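Local coordinates for hypothetical protein TTMA177 (PDB 2ZDJ) that is of unknown function but forms a small, single-chain alpha-plus-beta domain of cystatin-like fold, encoded by a phage of Thermus thermophilus, at residues A[12-17]-A[40-45]; A[36-41]-A[52-57]. All coordinates share one frame; numbering follows the deposited sequence.

Contacts 1 and 2 are the two flanks of strand 38-44, which runs between strand 15-17 and strand 47-54 in one antiparallel sheet; they share Phe40 and Val41, and their centres lie about 12 Å apart. Successive residues turn their backbone groups to alternate neighbours: Phe40 bonds to Trp52 in contact 2, while Val41 bonds to Thr15 in contact 1. One step back, Ile17 N probably donates to Leu39 O at 2.8 Å. The side chains meet as well, Tyr14 CE1 approaching Trp52 NE1 to 3.7 Å, and the Tyr14 hydroxyl and the indole NH both bond to OE1 of Glu50. No active site or ligand is known here.

Contact 1 (A[12-17]-A[40-45]); sequences DDYTLI and FVKVGD
Phe40, Tyr14 and Lys42 bury more surface than any other residues where 12-17 meets 40-45, along the outer edge of the sheet. The backbone fixes their places: Thr15 and Val41 are an antiparallel hydrogen-bonded pair, with Thr15 N to Val41 O at 2.9 Å and Val41 N to Thr15 O at 2.8 Å, each NH lying in the plane of the carbonyl it meets. Leu16 and Phe40 follow as a non-hydrogen-bonded pair. With CG anti to its backbone N, Leu16 sends CD1 over one face of the Phe40 ring, 4.0 Å from the ring centroid and 17° off the normal, a CH-pi contact displaced toward CZ. Phe10 stacks on Phe40 and meets Tyr14 edge-to-face.

Lys42 crosses Tyr14 obliquely. Its CB lies 3.9 Å from Tyr14 CE1, and a chain bent at chi2 and chi3 (144° and 55°) brings CE to 4.0 Å from Tyr14 CZ. Beyond the ring, Lys42 NZ forms a weak salt bridge with Asp13 OD1 at 3.3 Å, which a water supports by donating to the carboxylate. The ammonium has a second anionic partner in Glu50, whose other carboxylate oxygen bonds to the Tyr14 hydroxyl. A further water accepts from Val43 N and donates to Asp13 O, linking strand 38-44 to the loop that precedes Thr15. On the face bearing Val41, Ile17 CG1 packs at 3.9 Å against Val41 CG2, and helix 20-30 covers Ile17. Within the chain, strand 15-17 is an outermost strand of the antiparallel sheet in this cystatin-like fold.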
loop_
_atom_site.group_PDB
_atom_site.type_symbol
_atom_site.label_atom_id
_atom_site.label_comp_id
_atom_site.label_asym_id
_atom_site.label_seq_id
_atom_site.Cartn_x
_atom_site.Cartn_y
_atom_site.Cartn_z
ATOM N N ASP A 12 -2.601 11.080 -7.086
ATOM C CA ASP A 12 -3.494 11.594 -6.051
ATOM C C ASP A 12 -4.656 10.666 -5.714
ATOM O O ASP A 12 -5.326 10.868 -4.709
ATOM C CB ASP A 12 -4.087 12.953 -6.464
ATOM C CG ASP A 12 -3.047 14.062 -6.537
ATOM O OD1 ASP A 12 -2.171 14.013 -7.429
ATOM O OD2 ASP A 12 -3.112 14.991 -5.703
ATOM N N ASP A 13 -4.926 9.667 -6.548
ATOM C CA ASP A 13 -6.025 8.781 -6.227
ATOM C C ASP A 13 -5.609 7.765 -5.168
ATOM O O ASP A 13 -6.416 6.960 -4.716
ATOM C CB ASP A 13 -6.597 8.095 -7.483
ATOM C CG ASP A 13 -5.534 7.471 -8.377
ATOM O OD1 ASP A 13 -5.886 6.514 -9.098
ATOM O OD2 ASP A 13 -4.372 7.932 -8.379
ATOM N N TYR A 14 -4.352 7.846 -4.742
ATOM C CA TYR A 14 -3.815 6.950 -3.717
ATOM C C TYR A 14 -3.488 7.714 -2.435
ATOM O O TYR A 14 -3.215 8.912 -2.470
ATOM C CB TYR A 14 -2.534 6.271 -4.217
ATOM C CG TYR A 14 -2.748 5.243 -5.300
ATOM C CD1 TYR A 14 -2.970 3.899 -4.986
ATOM C CD2 TYR A 14 -2.722 5.612 -6.641
ATOM C CE1 TYR A 14 -3.155 2.950 -5.997
ATOM C CE2 TYR A 14 -2.909 4.676 -7.652
ATOM C CZ TYR A 14 -3.121 3.355 -7.331
ATOM O OH TYR A 14 -3.308 2.447 -8.343
ATOM N N THR A 15 -3.506 7.008 -1.311
ATOM C CA THR A 15 -3.183 7.606 -0.016
ATOM C C THR A 15 -2.118 6.769 0.704
ATOM O O THR A 15 -2.173 5.540 0.710
ATOM C CB THR A 15 -4.429 7.704 0.860
ATOM O OG1 THR A 15 -5.348 8.622 0.258
ATOM C CG2 THR A 15 -4.071 8.193 2.250
ATOM N N LEU A 16 -1.134 7.450 1.286
ATOM C CA LEU A 16 -0.050 6.792 1.997
ATOM C C LEU A 16 -0.444 6.481 3.432
ATOM O O LEU A 16 -1.028 7.316 4.115
ATOM C CB LEU A 16 1.192 7.679 1.990
ATOM C CG LEU A 16 2.410 7.182 2.776
ATOM C CD1 LEU A 16 3.025 5.992 2.075
ATOM C CD2 LEU A 16 3.437 8.309 2.889
ATOM N N ILE A 17 -0.136 5.269 3.878
ATOM C CA ILE A 17 -0.437 4.849 5.239
ATOM C C ILE A 17 0.888 4.422 5.858
ATOM O O ILE A 17 1.560 3.522 5.337
ATOM C CB ILE A 17 -1.396 3.625 5.282
ATOM C CG1 ILE A 17 -2.699 3.927 4.534
ATOM C CG2 ILE A 17 -1.670 3.236 6.719
ATOM C CD1 ILE A 17 -3.482 5.041 5.076
ATOM N N PHE A 40 0.171 2.022 0.291
ATOM C CA PHE A 40 -0.397 3.007 -0.605
ATOM C C PHE A 40 -1.747 2.355 -0.844
ATOM O O PHE A 40 -1.829 1.213 -1.320
ATOM C CB PHE A 40 0.408 3.110 -1.900
ATOM C CG PHE A 40 1.591 4.038 -1.807
ATOM C CD1 PHE A 40 1.419 5.412 -1.916
ATOM C CD2 PHE A 40 2.875 3.537 -1.621
ATOM C CE1 PHE A 40 2.512 6.281 -1.843
ATOM C CE2 PHE A 40 3.981 4.398 -1.544
ATOM C CZ PHE A 40 3.797 5.769 -1.657
ATOM N N VAL A 41 -2.807 3.053 -0.475
ATOM C CA VAL A 41 -4.129 2.480 -0.637
ATOM C C VAL A 41 -5.036 3.339 -1.496
ATOM O O VAL A 41 -4.981 4.568 -1.449
ATOM C CB VAL A 41 -4.828 2.307 0.731
ATOM C CG1 VAL A 41 -4.047 1.359 1.626
ATOM C CG2 VAL A 41 -4.952 3.658 1.403
ATOM N N LYS A 42 -5.863 2.689 -2.302
ATOM C CA LYS A 42 -6.828 3.425 -3.091
ATOM C C LYS A 42 -8.150 3.031 -2.465
ATOM O O LYS A 42 -8.495 1.850 -2.389
ATOM C CB LYS A 42 -6.802 3.030 -4.562
ATOM C CG LYS A 42 -8.056 3.484 -5.318
ATOM C CD LYS A 42 -7.768 3.915 -6.749
ATOM C CE LYS A 42 -7.054 2.845 -7.547
ATOM N NZ LYS A 42 -6.768 3.299 -8.933
ATOM N N VAL A 43 -8.877 4.028 -1.994
ATOM C CA VAL A 43 -10.157 3.794 -1.360
ATOM C C VAL A 43 -11.255 3.978 -2.394
ATOM O O VAL A 43 -11.248 4.951 -3.145
ATOM C CB VAL A 43 -10.353 4.767 -0.181
ATOM C CG1 VAL A 43 -11.726 4.563 0.451
ATOM C CG2 VAL A 43 -9.251 4.531 0.855
ATOM N N GLY A 44 -12.179 3.026 -2.450
ATOM C CA GLY A 44 -13.264 3.126 -3.409
ATOM C C GLY A 44 -14.594 2.632 -2.870
ATOM O O GLY A 44 -14.679 1.516 -2.364
ATOM N N ASP A 45 -15.633 3.457 -2.978
ATOM C CA ASP A 45 -16.974 3.082 -2.519
ATOM C C ASP A 45 -16.981 2.540 -1.083
ATOM O O ASP A 45 -17.494 1.447 -0.816
ATOM C CB ASP A 45 -17.581 2.026 -3.463
ATOM C CG ASP A 45 -17.891 2.575 -4.860
ATOM O OD1 ASP A 45 -18.224 1.765 -5.757
ATOM O OD2 ASP A 45 -17.810 3.806 -5.066
HETATM O O HOH W 1 -7.990 6.826 -2.404
HETATM O O HOH W 2 -5.031 4.872 -11.096
#

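Contact 2 (A[36-41]-A[52-57]); sequences PHALFV and WGIDSF
The open end of a beta hairpin, strands 38-44 and 47-54, is joined here inside the antiparallel sheet. Phe40 and Trp52 form its hydrogen-bonded pair: Phe40 N donates to Trp52 O at 2.8 Å (159° at the hydrogen), and Trp52 N returns a bond to Phe40 O, also 2.8 Å long (155°). That same Phe40 oxygen lies in the indole plane at its edge, while the indole NH reaches out of the contact to Glu50. Leu39 and Gly53 make the non-hydrogen-bonded pair that follows. Since Gly53 carries no side chain, Pro36 CB can settle 3.9 Å from its CA, and Leu39 CD2 packs against the same carbon. Beyond this side of the sheet lies helix 20-30, which Pro36 and Leu39 touch through Leu27, Val23 and Ile26. Phe40 and Ile54 are turned to the other face, where their side chains cross at about a right angle and both meet Val7.

At the start of strand 38-44, His37 N donates to Ile54 O, extending the backbone pairing. The His37 side chain then follows the backbone of 55-57. Its CB faces the peptide between Ser56 and Phe57, 3.8 Å from Phe57 N. CG, anti to the carbonyl carbon (chi1 -67°), stands 3.8 Å from Asp55 O. At CD2 the ring presents its edge to this oxygen, close to the ring plane and only 3.0 Å away, and NE2 at the tip is 4.1 Å from it. The Asp55 carboxylate instead bonds through OD2 to the Tyr66 hydroxyl. Farther along the chain, Phe57 CD1 rests 3.3 Å from His37 O.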
loop_
_atom_site.group_PDB
_atom_site.type_symbol
_atom_site.label_atom_id
_atom_site.label_comp_id
_atom_site.label_asym_id
_atom_site.label_seq_id
_atom_site.Cartn_x
_atom_site.Cartn_y
_atom_site.Cartn_z
ATOM N N PRO A 36 4.946 -5.295 4.921
ATOM C CA PRO A 36 5.470 -4.004 4.471
ATOM C C PRO A 36 5.495 -3.016 5.646
ATOM O O PRO A 36 4.897 -3.275 6.690
ATOM C CB PRO A 36 4.482 -3.604 3.387
ATOM C CG PRO A 36 3.177 -4.132 3.946
ATOM C CD PRO A 36 3.576 -5.517 4.426
ATOM N N HIS A 37 6.191 -1.897 5.485
ATOM C CA HIS A 37 6.258 -0.908 6.555
ATOM C C HIS A 37 5.498 0.365 6.205
ATOM O O HIS A 37 5.498 1.328 6.958
ATOM C CB HIS A 37 7.717 -0.571 6.885
ATOM C CG HIS A 37 8.472 -1.706 7.504
ATOM N ND1 HIS A 37 7.993 -2.412 8.587
ATOM C CD2 HIS A 37 9.676 -2.248 7.204
ATOM C CE1 HIS A 37 8.870 -3.340 8.927
ATOM N NE2 HIS A 37 9.900 -3.262 8.104
ATOM N N ALA A 38 4.845 0.358 5.052
ATOM C CA ALA A 38 4.054 1.491 4.602
ATOM C C ALA A 38 3.187 0.985 3.468
ATOM O O ALA A 38 3.588 0.093 2.708
ATOM C CB ALA A 38 4.945 2.617 4.120
ATOM N N LEU A 39 1.997 1.547 3.364
ATOM C CA LEU A 39 1.065 1.138 2.330
ATOM C C LEU A 39 0.598 2.319 1.510
ATOM O O LEU A 39 0.658 3.464 1.951
ATOM C CB LEU A 39 -0.154 0.477 2.968
ATOM C CG LEU A 39 0.078 -0.745 3.862
ATOM C CD1 LEU A 39 -1.216 -1.123 4.546
ATOM C CD2 LEU A 39 0.600 -1.911 3.018
ATOM N N PHE A 40 0.171 2.022 0.291
ATOM C CA PHE A 40 -0.397 3.007 -0.605
ATOM C C PHE A 40 -1.747 2.355 -0.844
ATOM O O PHE A 40 -1.829 1.213 -1.320
ATOM C CB PHE A 40 0.408 3.110 -1.900
ATOM C CG PHE A 40 1.591 4.038 -1.807
ATOM C CD1 PHE A 40 1.419 5.412 -1.916
ATOM C CD2 PHE A 40 2.875 3.537 -1.621
ATOM C CE1 PHE A 40 2.512 6.281 -1.843
ATOM C CE2 PHE A 40 3.981 4.398 -1.544
ATOM C CZ PHE A 40 3.797 5.769 -1.657
ATOM N N VAL A 41 -2.807 3.053 -0.475
ATOM C CA VAL A 41 -4.129 2.480 -0.637
ATOM C C VAL A 41 -5.036 3.339 -1.496
ATOM O O VAL A 41 -4.981 4.568 -1.449
ATOM C CB VAL A 41 -4.828 2.307 0.731
ATOM C CG1 VAL A 41 -4.047 1.359 1.626
ATOM C CG2 VAL A 41 -4.952 3.658 1.403
ATOM N N TRP A 52 -1.218 -1.514 -1.704
ATOM C CA TRP A 52 0.135 -1.821 -2.153
ATOM C C TRP A 52 1.107 -1.578 -1.016
ATOM O O TRP A 52 0.907 -0.680 -0.203
ATOM C CB TRP A 52 0.556 -0.896 -3.288
ATOM C CG TRP A 52 -0.261 -0.947 -4.511
ATOM C CD1 TRP A 52 -1.520 -0.449 -4.684
ATOM C CD2 TRP A 52 0.162 -1.427 -5.790
ATOM N NE1 TRP A 52 -1.906 -0.582 -5.997
ATOM C CE2 TRP A 52 -0.890 -1.181 -6.698
ATOM C CE3 TRP A 52 1.335 -2.039 -6.259
ATOM C CZ2 TRP A 52 -0.807 -1.525 -8.055
ATOM C CZ3 TRP A 52 1.421 -2.381 -7.610
ATOM C CH2 TRP A 52 0.353 -2.121 -8.492
ATOM N N GLY A 53 2.186 -2.349 -0.971
ATOM C CA GLY A 53 3.155 -2.117 0.080
ATOM C C GLY A 53 4.569 -1.913 -0.416
ATOM O O GLY A 53 4.921 -2.311 -1.528
ATOM N N ILE A 54 5.366 -1.237 0.401
ATOM C CA ILE A 54 6.768 -1.028 0.105
ATOM C C ILE A 54 7.446 -1.475 1.384
ATOM O O ILE A 54 6.900 -1.304 2.481
ATOM C CB ILE A 54 7.138 0.459 -0.237
ATOM C CG1 ILE A 54 6.898 1.391 0.949
ATOM C CG2 ILE A 54 6.357 0.917 -1.455
ATOM C CD1 ILE A 54 5.483 1.805 1.125
ATOM N N ASP A 55 8.621 -2.072 1.254
ATOM C CA ASP A 55 9.334 -2.573 2.419
ATOM C C ASP A 55 9.999 -1.494 3.268
ATOM O O ASP A 55 10.527 -1.776 4.345
ATOM C CB ASP A 55 10.332 -3.635 1.962
ATOM C CG ASP A 55 9.630 -4.878 1.424
ATOM O OD1 ASP A 55 10.164 -5.541 0.507
ATOM O OD2 ASP A 55 8.532 -5.195 1.933
ATOM N N SER A 56 9.949 -0.255 2.798
ATOM C CA SER A 56 10.525 0.868 3.530
ATOM C C SER A 56 9.428 1.702 4.218
ATOM O O SER A 56 8.307 1.803 3.716
ATOM C CB SER A 56 11.321 1.757 2.568
ATOM O OG SER A 56 11.698 2.982 3.180
ATOM N N PHE A 57 9.752 2.295 5.364
ATOM C CA PHE A 57 8.794 3.131 6.086
ATOM C C PHE A 57 8.680 4.470 5.367
ATOM O O PHE A 57 7.607 5.074 5.306
ATOM C CB PHE A 57 9.258 3.379 7.520
ATOM C CG PHE A 57 8.284 4.171 8.338
ATOM C CD1 PHE A 57 7.121 3.579 8.825
ATOM C CD2 PHE A 57 8.514 5.514 8.605
ATOM C CE1 PHE A 57 6.198 4.319 9.571
ATOM C CE2 PHE A 57 7.598 6.261 9.348
ATOM C CZ PHE A 57 6.437 5.661 9.832
#